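Local coordinates for integron cassette protein (Vibrio cholerae, PDB 3G1J), which is of unknown function but folds into a small, mostly antiparallel beta-structure whose sequence family is grouped with the SH3-like proteins, at residues A[12-17]-A[40-45]. Sequence-based numbering, arbitrary orientation.
Sequences GVLKAG and MRFLGS
The carbonyl oxygen F42 O is held twice from the 12-17 segment: by the amide of G17 and, more weakly, by a carbon donor of A16. G17 N donates to F42 O over 2.8 Å, lying in the carbonyl plane with an N-H...O angle of 172°, so the bond is nearly straight. Beside it A16 CA approaches F42 O to 3.3 Å in a bent CA-H...O contact. Glycine suits position 17 because its backbone, with positive phi, would jam a CB against the preceding carbonyl; the aliphatic part of R41 lies along this turn, CD 3.5 Å from G17 O.

The contact fastens the short strand 14-15 and the turn after it onto strand 39-48, the middle strand of the five-stranded antiparallel sheet, just before the chain enters strand 19-22, the antiparallel neighbour of 39-48. A classic beta bulge interrupts strand 39-48 here: two residues, L43 and G44, stand opposite the single residue F57. At the positive phi of G44 a CB would crowd the carbonyl oxygen of L43, so glycine suits the bulge.

The F42 ring lies between L14 and the backbone of G44. With CG anti to the backbone N (chi1 -171°), the ring reaches L14, whose CB sits over its centre in a CH-pi contact, 3.6 Å from the F42 centroid and only 11° off the normal. L14 CD1 extends over the CE1 side of the same face, 3.9 Å from F42 CE1. K15 C meets the ring edge in plane, 3.4 Å from F42 CD2. The opposite face is covered by G44, whose N stands over the ring centre. Apolar L14 and F42 suit this buried place, since both pack on Y20 and F58 of the neighbouring strands. A16 has a side chain small enough for its CB to rest 3.6 Å from L43 O, whereas K15 points away from the strand and salt-bridges E10.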
ATOM      1  N   GLY A  12      -0.271  -9.760  -2.195  1.00 26.18           N
ATOM      2  CA  GLY A  12      -0.348 -10.428  -0.911  1.00 27.79           C
ATOM      3  C   GLY A  12      -1.768 -10.356  -0.395  1.00 29.17           C
ATOM      4  O   GLY A  12      -2.712 -10.682  -1.120  1.00 31.67           O
ATOM      5  N   VAL A  13      -1.918  -9.910   0.848  1.00 22.09           N
ATOM      6  CA  VAL A  13      -3.215  -9.822   1.508  1.00 27.14           C
ATOM      7  C   VAL A  13      -4.128  -8.748   0.924  1.00 25.50           C
ATOM      8  O   VAL A  13      -5.329  -8.780   1.141  1.00 25.58           O
ATOM      9  CB  VAL A  13      -3.068  -9.584   3.033  1.00 28.72           C
ATOM     10  CG1 VAL A  13      -2.678  -8.136   3.329  1.00 28.00           C
ATOM     11  CG2 VAL A  13      -4.352  -9.943   3.750  1.00 34.93           C
ATOM     12  N   LEU A  14      -3.561  -7.820   0.153  1.00 22.73           N
ATOM     13  CA  LEU A  14      -4.339  -6.725  -0.409  1.00 22.00           C
ATOM     14  C   LEU A  14      -5.049  -7.141  -1.700  1.00 21.14           C
ATOM     15  O   LEU A  14      -4.416  -7.567  -2.656  1.00 23.95           O
ATOM     16  CB  LEU A  14      -3.442  -5.499  -0.676  1.00 21.52           C
ATOM     17  CG  LEU A  14      -2.748  -4.915   0.564  1.00 27.13           C
ATOM     18  CD1 LEU A  14      -1.771  -3.808   0.152  1.00 22.03           C
ATOM     19  CD2 LEU A  14      -3.753  -4.399   1.593  1.00 27.03           C
ATOM     20  N   LYS A  15      -6.370  -7.018  -1.698  1.00 21.91           N
ATOM     21  CA  LYS A  15      -7.201  -7.365  -2.843  1.00 24.11           C
ATOM     22  C   LYS A  15      -8.012  -6.139  -3.272  1.00 19.80           C
ATOM     23  O   LYS A  15      -8.685  -5.514  -2.455  1.00 22.83           O
ATOM     24  CB  LYS A  15      -8.161  -8.494  -2.449  1.00 27.08           C
ATOM     25  CG  LYS A  15      -8.897  -9.134  -3.616  1.00 47.86           C
ATOM     26  CD  LYS A  15      -9.998 -10.071  -3.124  1.00 63.22           C
ATOM     27  CE  LYS A  15     -10.494 -11.000  -4.228  1.00 69.76           C
ATOM     28  NZ  LYS A  15      -9.568 -12.152  -4.441  1.00 73.73           N
ATOM     29  N   ALA A  16      -7.961  -5.798  -4.554  1.00 22.83           N
ATOM     30  CA  ALA A  16      -8.664  -4.614  -5.044  1.00 22.54           C
ATOM     31  C   ALA A  16     -10.157  -4.638  -4.730  1.00 23.96           C
ATOM     32  O   ALA A  16     -10.838  -5.649  -4.941  1.00 26.19           O
ATOM     33  CB  ALA A  16      -8.432  -4.441  -6.533  1.00 26.19           C
ATOM     34  N   GLY A  17     -10.663  -3.519  -4.224  1.00 25.54           N
ATOM     35  CA  GLY A  17     -12.067  -3.401  -3.884  1.00 24.98           C
ATOM     36  C   GLY A  17     -12.382  -3.694  -2.429  1.00 29.70           C
ATOM     37  O   GLY A  17     -13.475  -3.385  -1.953  1.00 31.41           O
HETATM   38  N   MSE A  40      -8.897   2.326   4.491  1.00 20.49           N
HETATM   39  CA  MSE A  40      -8.735   2.662   3.071  1.00 21.77           C
HETATM   40  C   MSE A  40      -9.152   1.484   2.207  1.00 25.34           C
HETATM   41  O   MSE A  40      -8.971   0.331   2.599  1.00 27.57           O
HETATM   42  CB  MSE A  40      -7.261   2.967   2.762  1.00 27.29           C
HETATM   43  CG  MSE A  40      -6.600   3.935   3.713  1.00 41.22           C
HETATM   44 SE   MSE A  40      -4.924   4.650   3.035  0.66 19.41          SE
HETATM   45  CE  MSE A  40      -3.748   3.001   3.133  1.00 17.84           C
ATOM     46  N   ARG A  41      -9.672   1.759   1.010  1.00 26.21           N
ATOM     47  CA  ARG A  41      -9.992   0.684   0.068  1.00 20.26           C
ATOM     48  C   ARG A  41      -8.840   0.443  -0.922  1.00 20.82           C
ATOM     49  O   ARG A  41      -8.359   1.384  -1.558  1.00 24.40           O
ATOM     50  CB  ARG A  41     -11.292   0.991  -0.687  1.00 26.19           C
ATOM     51  CG  ARG A  41     -11.641  -0.030  -1.771  1.00 28.30           C
ATOM     52  CD  ARG A  41     -13.088   0.093  -2.235  1.00 27.05           C
ATOM     53  NE  ARG A  41     -13.446   1.480  -2.499  1.00 43.97           N
ATOM     54  CZ  ARG A  41     -13.182   2.114  -3.636  1.00 52.81           C
ATOM     55  NH1 ARG A  41     -12.557   1.483  -4.619  1.00 58.59           N
ATOM     56  NH2 ARG A  41     -13.541   3.382  -3.789  1.00 55.09           N
ATOM     57  N   PHE A  42      -8.398  -0.804  -1.053  1.00 21.80           N
ATOM     58  CA  PHE A  42      -7.308  -1.110  -1.987  1.00 19.53           C
ATOM     59  C   PHE A  42      -7.765  -0.987  -3.444  1.00 22.14           C
ATOM     60  O   PHE A  42      -8.810  -1.513  -3.827  1.00 23.91           O
ATOM     61  CB  PHE A  42      -6.730  -2.509  -1.734  1.00 21.13           C
ATOM     62  CG  PHE A  42      -5.474  -2.813  -2.516  1.00 18.26           C
ATOM     63  CD1 PHE A  42      -4.365  -1.976  -2.430  1.00 21.94           C
ATOM     64  CD2 PHE A  42      -5.383  -3.953  -3.311  1.00 19.28           C
ATOM     65  CE1 PHE A  42      -3.195  -2.271  -3.129  1.00 20.70           C
ATOM     66  CE2 PHE A  42      -4.230  -4.245  -4.018  1.00 21.21           C
ATOM     67  CZ  PHE A  42      -3.125  -3.405  -3.925  1.00 19.49           C
ATOM     68  N   LEU A  43      -6.969  -0.303  -4.253  1.00 22.25           N
ATOM     69  CA  LEU A  43      -7.263  -0.140  -5.674  1.00 19.43           C
ATOM     70  C   LEU A  43      -6.394  -1.036  -6.560  1.00 18.88           C
ATOM     71  O   LEU A  43      -6.809  -1.439  -7.647  1.00 25.73           O
ATOM     72  CB  LEU A  43      -7.055   1.318  -6.081  1.00 21.29           C
ATOM     73  CG  LEU A  43      -7.801   2.374  -5.269  1.00 23.42           C
ATOM     74  CD1 LEU A  43      -7.476   3.732  -5.855  1.00 20.25           C
ATOM     75  CD2 LEU A  43      -9.311   2.116  -5.266  1.00 22.52           C
ATOM     76  N   GLY A  44      -5.171  -1.314  -6.115  1.00 18.26           N
ATOM     77  CA  GLY A  44      -4.255  -2.153  -6.876  1.00 18.95           C
ATOM     78  C   GLY A  44      -2.816  -1.708  -6.695  1.00 21.14           C
ATOM     79  O   GLY A  44      -2.569  -0.678  -6.076  1.00 19.75           O
ATOM     80  N   SER A  45      -1.871  -2.460  -7.254  1.00 19.55           N
ATOM     81  CA  SER A  45      -0.464  -2.170  -7.061  1.00 19.29           C
ATOM     82  C   SER A  45       0.315  -2.163  -8.376  1.00 26.46           C
ATOM     83  O   SER A  45      -0.129  -2.698  -9.396  1.00 24.61           O
ATOM     84  CB  SER A  45       0.147  -3.228  -6.147  1.00 21.30           C
ATOM     85  OG  SER A  45       0.166  -4.495  -6.796  1.00 24.33           O
TER